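Local coordinates for protein endoglucanase (Thermotoga maritima, PDB 2FVG) that probably acts as an M42-family aminopeptidase that binds two divalent metal cations per subunit, at residues A[168-173]-A[219-224]; A[6-11]-A[162-167]. All blocks are in the same frame, centred on the assembly; numbering follows the deposited sequence.

Interaction 1 of 2, residues A[168-173]-A[219-224]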
loop_
_atom_site.group_PDB
_atom_site.type_symbol
_atom_site.label_atom_id
_atom_site.label_comp_id
_atom_site.label_asym_id
_atom_site.label_seq_id
_atom_site.Cartn_x
_atom_site.Cartn_y
_atom_site.Cartn_z
ATOM N N ASP A 168 1.069 0.842 -1.302
ATOM C CA ASP A 168 -0.359 0.849 -0.939
ATOM C C ASP A 168 -0.650 1.575 0.396
ATOM O O ASP A 168 -1.581 1.222 1.154
ATOM C CB ASP A 168 -0.870 -0.605 -0.898
ATOM C CG ASP A 168 -2.393 -0.714 -0.927
ATOM O OD1 ASP A 168 -3.065 0.247 -1.379
ATOM O OD2 ASP A 168 -2.922 -1.771 -0.482
ATOM N N ARG A 169 0.100 2.635 0.681
ATOM C CA ARG A 169 -0.169 3.387 1.906
ATOM C C ARG A 169 -1.548 4.060 1.850
ATOM O O ARG A 169 -2.125 4.330 2.903
ATOM C CB ARG A 169 0.962 4.369 2.245
ATOM C CG ARG A 169 2.369 3.681 2.372
ATOM C CD ARG A 169 2.663 2.972 3.741
ATOM N NE ARG A 169 3.850 2.112 3.650
ATOM C CZ ARG A 169 5.105 2.543 3.688
ATOM N NH1 ARG A 169 5.380 3.836 3.816
ATOM N NH2 ARG A 169 6.095 1.677 3.601
ATOM N N ALA A 170 -2.105 4.314 0.654
ATOM C CA ALA A 170 -3.473 4.897 0.606
ATOM C C ALA A 170 -4.486 3.835 1.031
ATOM O O ALA A 170 -5.475 4.140 1.684
ATOM C CB ALA A 170 -3.823 5.432 -0.798
ATOM N N GLY A 171 -4.241 2.582 0.634
ATOM C CA GLY A 171 -5.088 1.457 1.025
ATOM C C GLY A 171 -5.088 1.264 2.535
ATOM O O GLY A 171 -6.152 1.066 3.143
ATOM N N CYS A 172 -3.913 1.356 3.151
ATOM C CA CYS A 172 -3.768 1.264 4.621
ATOM C C CYS A 172 -4.537 2.387 5.307
ATOM O O CYS A 172 -5.222 2.166 6.306
ATOM C CB CYS A 172 -2.312 1.398 5.054
ATOM S SG CYS A 172 -1.191 0.063 4.598
ATOM N N SER A 173 -4.408 3.592 4.759
ATOM C CA SER A 173 -5.062 4.780 5.291
ATOM C C SER A 173 -6.596 4.634 5.225
ATOM O O SER A 173 -7.320 5.015 6.156
ATOM C CB SER A 173 -4.564 5.997 4.497
ATOM O OG SER A 173 -5.197 7.187 4.923
ATOM N N VAL A 219 -7.862 -4.092 -0.822
ATOM C CA VAL A 219 -7.854 -2.656 -1.091
ATOM C C VAL A 219 -6.468 -2.285 -1.620
ATOM O O VAL A 219 -5.469 -2.356 -0.889
ATOM C CB VAL A 219 -8.193 -1.859 0.177
ATOM C CG1 VAL A 219 -8.220 -0.349 -0.101
ATOM C CG2 VAL A 219 -9.602 -2.286 0.703
ATOM N N GLU A 220 -6.404 -1.949 -2.906
ATOM C CA GLU A 220 -5.152 -1.567 -3.532
ATOM C C GLU A 220 -5.225 -0.171 -4.131
ATOM O O GLU A 220 -6.268 0.518 -4.052
ATOM C CB GLU A 220 -4.774 -2.577 -4.613
ATOM C CG GLU A 220 -4.429 -3.943 -4.029
ATOM C CD GLU A 220 -3.945 -4.944 -5.054
ATOM O OE1 GLU A 220 -4.164 -4.711 -6.276
ATOM O OE2 GLU A 220 -3.350 -5.977 -4.630
ATOM N N THR A 221 -4.097 0.244 -4.680
ATOM C CA THR A 221 -3.939 1.492 -5.394
ATOM C C THR A 221 -3.435 1.051 -6.767
ATOM O O THR A 221 -2.588 0.157 -6.864
ATOM C CB THR A 221 -2.975 2.442 -4.666
ATOM O OG1 THR A 221 -3.500 2.714 -3.358
ATOM C CG2 THR A 221 -2.862 3.778 -5.406
ATOM N N THR A 222 -4.034 1.577 -7.831
ATOM C CA THR A 222 -3.647 1.187 -9.190
ATOM C C THR A 222 -3.057 2.439 -9.833
ATOM O O THR A 222 -3.745 3.450 -9.928
ATOM C CB THR A 222 -4.859 0.617 -9.999
ATOM O OG1 THR A 222 -4.444 0.297 -11.331
ATOM C CG2 THR A 222 -6.025 1.624 -10.072
ATOM N N THR A 223 -1.794 2.372 -10.261
ATOM C CA THR A 223 -1.126 3.556 -10.778
ATOM C C THR A 223 -0.942 3.572 -12.289
ATOM O O THR A 223 -0.365 2.651 -12.870
ATOM C CB THR A 223 0.271 3.824 -10.081
ATOM O OG1 THR A 223 0.159 3.737 -8.648
ATOM C CG2 THR A 223 0.791 5.222 -10.442
ATOM N N ALA A 224 -1.433 4.643 -12.905
ATOM C CA ALA A 224 -1.314 4.876 -14.343
ATOM C C ALA A 224 -0.173 5.857 -14.654
ATOM O O ALA A 224 0.291 6.597 -13.783
ATOM C CB ALA A 224 -2.644 5.419 -14.887
#

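Interaction 2 of 2, residues A[6-11]-A[162-167]. With EDO (1,2-ethanediol), chain C.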
loop_
_atom_site.group_PDB
_atom_site.type_symbol
_atom_site.label_atom_id
_atom_site.label_comp_id
_atom_site.label_asym_id
_atom_site.label_seq_id
_atom_site.Cartn_x
_atom_site.Cartn_y
_atom_site.Cartn_z
ATOM N N GLU A 6 1.382 11.028 6.976
ATOM C CA GLU A 6 2.434 10.272 7.694
ATOM C C GLU A 6 2.698 8.916 7.037
ATOM O O GLU A 6 3.850 8.522 6.893
ATOM C CB GLU A 6 2.144 10.065 9.188
ATOM C CG GLU A 6 2.028 11.320 10.073
ATOM C CD GLU A 6 0.651 11.992 10.039
ATOM O OE1 GLU A 6 -0.018 12.023 8.979
ATOM O OE2 GLU A 6 0.237 12.519 11.100
ATOM N N LEU A 7 1.628 8.220 6.632
ATOM C CA LEU A 7 1.761 6.905 6.006
ATOM C C LEU A 7 2.611 6.975 4.758
ATOM O O LEU A 7 3.571 6.218 4.606
ATOM C CB LEU A 7 0.394 6.275 5.735
ATOM C CG LEU A 7 -0.193 5.755 7.048
ATOM C CD1 LEU A 7 -1.647 5.435 6.892
ATOM C CD2 LEU A 7 0.613 4.523 7.574
ATOM N N SER A 8 2.279 7.921 3.893
ATOM C CA SER A 8 3.021 8.145 2.662
ATOM C C SER A 8 4.513 8.413 2.873
ATOM O O SER A 8 5.379 7.759 2.262
ATOM C CB SER A 8 2.421 9.350 1.934
ATOM O OG SER A 8 3.331 9.774 0.932
HETATM N N MSE A 9 4.815 9.366 3.744
HETATM C CA MSE A 9 6.201 9.829 3.950
HETATM C C MSE A 9 7.128 8.887 4.697
HETATM O O MSE A 9 8.343 8.887 4.479
HETATM C CB MSE A 9 6.191 11.171 4.665
HETATM C CG MSE A 9 5.571 12.257 3.838
HETATM SE SE MSE A 9 5.761 13.960 4.737
HETATM C CE MSE A 9 7.801 14.089 4.623
HETATM N N MSE A 10 6.536 8.089 5.570
HETATM C CA MSE A 10 7.251 7.160 6.420
HETATM C C MSE A 10 7.978 6.070 5.635
HETATM O O MSE A 10 7.480 5.640 4.599
HETATM C CB MSE A 10 6.185 6.528 7.274
HETATM C CG MSE A 10 6.597 5.729 8.429
HETATM SE SE MSE A 10 4.859 5.421 9.242
HETATM C CE MSE A 10 4.482 7.272 10.014
ATOM N N PRO A 11 9.163 5.621 6.124
ATOM C CA PRO A 11 9.856 4.544 5.454
ATOM C C PRO A 11 9.336 3.171 5.900
ATOM O O PRO A 11 9.091 2.955 7.088
ATOM C CB PRO A 11 11.320 4.736 5.893
ATOM C CG PRO A 11 11.265 5.460 7.185
ATOM C CD PRO A 11 9.898 6.090 7.318
ATOM N N VAL A 162 -0.020 14.511 -3.612
ATOM C CA VAL A 162 1.192 13.986 -4.267
ATOM C C VAL A 162 2.134 13.501 -3.172
ATOM O O VAL A 162 2.303 14.172 -2.134
ATOM C CB VAL A 162 1.928 15.083 -5.091
ATOM C CG1 VAL A 162 3.152 14.487 -5.863
ATOM C CG2 VAL A 162 0.973 15.760 -6.060
ATOM N N GLY A 163 2.715 12.327 -3.383
ATOM C CA GLY A 163 3.651 11.748 -2.428
ATOM C C GLY A 163 4.057 10.379 -2.903
ATOM O O GLY A 163 3.658 9.950 -3.972
ATOM N N LYS A 164 4.847 9.683 -2.100
ATOM C CA LYS A 164 5.319 8.377 -2.481
ATOM C C LYS A 164 4.522 7.304 -1.763
ATOM O O LYS A 164 3.733 7.589 -0.842
ATOM C CB LYS A 164 6.807 8.228 -2.138
ATOM C CG LYS A 164 7.050 8.128 -0.639
ATOM C CD LYS A 164 8.435 7.717 -0.357
ATOM C CE LYS A 164 8.702 7.591 1.128
ATOM N NZ LYS A 164 8.051 6.434 1.778
ATOM N N ALA A 165 4.767 6.067 -2.193
ATOM C CA ALA A 165 4.201 4.843 -1.627
ATOM C C ALA A 165 2.682 4.880 -1.484
ATOM O O ALA A 165 2.148 4.198 -0.617
ATOM C CB ALA A 165 4.830 4.543 -0.279
ATOM N N PHE A 166 1.987 5.631 -2.328
ATOM C CA PHE A 166 0.499 5.628 -2.258
ATOM C C PHE A 166 0.012 4.183 -2.506
ATOM O O PHE A 166 -1.050 3.761 -2.026
ATOM C CB PHE A 166 -0.123 6.620 -3.229
ATOM C CG PHE A 166 -0.112 8.068 -2.749
ATOM C CD1 PHE A 166 -0.062 8.385 -1.398
ATOM C CD2 PHE A 166 -0.270 9.107 -3.669
ATOM C CE1 PHE A 166 -0.104 9.725 -0.970
ATOM C CE2 PHE A 166 -0.322 10.455 -3.254
ATOM C CZ PHE A 166 -0.247 10.760 -1.906
ATOM N N ASP A 167 0.807 3.447 -3.273
ATOM C CA ASP A 167 0.636 1.999 -3.469
ATOM C C ASP A 167 1.585 1.322 -2.443
ATOM O O ASP A 167 2.804 1.244 -2.692
ATOM C CB ASP A 167 1.060 1.624 -4.887
ATOM C CG ASP A 167 1.089 0.114 -5.121
ATOM O OD1 ASP A 167 0.419 -0.649 -4.384
ATOM O OD2 ASP A 167 1.787 -0.304 -6.066
HETATM C C1 EDO C . 7.355 4.353 -3.170
HETATM O O1 EDO C . 8.713 3.959 -3.003
HETATM C C2 EDO C . 7.176 4.864 -4.595
HETATM O O2 EDO C . 5.965 5.617 -4.689
HETATM O O HOH W 1 5.493 11.134 0.368
#

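Interaction 1 of 2, residues A[168-173]-A[219-224]
Asp168, Ala170 and Gly171 meet Val219, Glu220 and Thr221 in a buried helix-on-strand contact: the start of helix 166-180 packs on strand 215-224 of the mixed sheet, the two segments running roughly antiparallel (148°). The carboxyl group of Asp168, a residue joined to Asp167 by a cis peptide bond, carries the contact. Its CG, anti to the backbone N (chi1 -164°), lies 3.5 Å from Val219 O. OD1 is 3.5 Å from Glu220 CA and 3.2 Å from Thr221 OG1, whose proton may go instead to Phe166 O. Gly171 N adds a weak 3.3 Å bond to Asp168 OD1. OD2 accepts from the backbone N of His61, a second-shell hold on a predicted metal ligand, and sits 2.6 Å from Val219 O. The backbones come nearest at Gly171, whose CA is 5.4 Å from Val219 CA. An alanine in place of Asp168 would probably leave His61 N without its side-chain acceptor, cost Gly171 N a weak partner and open a gap beside Val219 O. Glu220 starts its side chain away from the helix, toward His61 NE2. The short OD2 approach would be consistent with a proton on Asp168 directed at Val219 O; together the contacts tie two predicted ligand-bearing elements, through Asp167 and Glu220.

Interaction 2 of 2, residues A[6-11]-A[162-167]
Ser8 and Lys164 exchange hydrogen bonds in both directions, joining the C-terminal end of helix 4-9 to the connection between strand 160-163 and helix 166-180. From the serine, OG donates to Lys164 O at 2.8 Å, in the carbonyl plane and on a lone pair; the side chain gets there with OG anti to the backbone N (chi1 165°). A water donates to the same OG and accepts from Lys164 N at 2.9 Å, so both polar backbone atoms of the lysine are linked to one hydroxyl. In return, Lys164 NZ donates to Ser8 O and to Met10 O, each at 3.0 Å. The first bond lies in the carbonyl plane, whereas NZ stands well above the plane of the second. The bend at chi4 (71°) turns NZ off an otherwise extended chain, and the ammonium also forms a salt bridge with Glu64. Van der Waals contact is slighter: Ser8 CB rests obliquely against Phe166 CE1 at 3.9 Å, and Lys164 CG and CE lie 3.4 and 3.5 Å from Ser8 O. At the N-cap position before helix 166-180, Ala165 N donates to a 1,2-ethanediol, probably from the crystallisation liquor, through O2 at 2.8 Å. The carbonyls at the end of helix 4-9 and the carboxylate of Glu64 would probably favour the charged ammonium, which fixes the N-terminal helix to the chain just before the predicted metal ligand Asp167.

How the interactions relate
Both interactions use helix 166-180, a worked example of how one helix is held by two chemically different contacts. Interaction 1 is the deeper: it is buried near the centre of the chain, where the helix meets the mixed sheet through a carboxyl group and a glycine. Interaction 2, partly buried and about 10 Å away between centres, joins the approach to that helix to the N-terminal helix through an ammonium, backbone carbonyls and a water. The two meet directly. Arg169 NH1 lies 2.9 Å from Met10 O, probably hydrogen-bonded, and Ser173 CB packs on Leu7 CD1. The predicted metal ligands Asp167 and Glu220 belong to interactions 2 and 1 respectively.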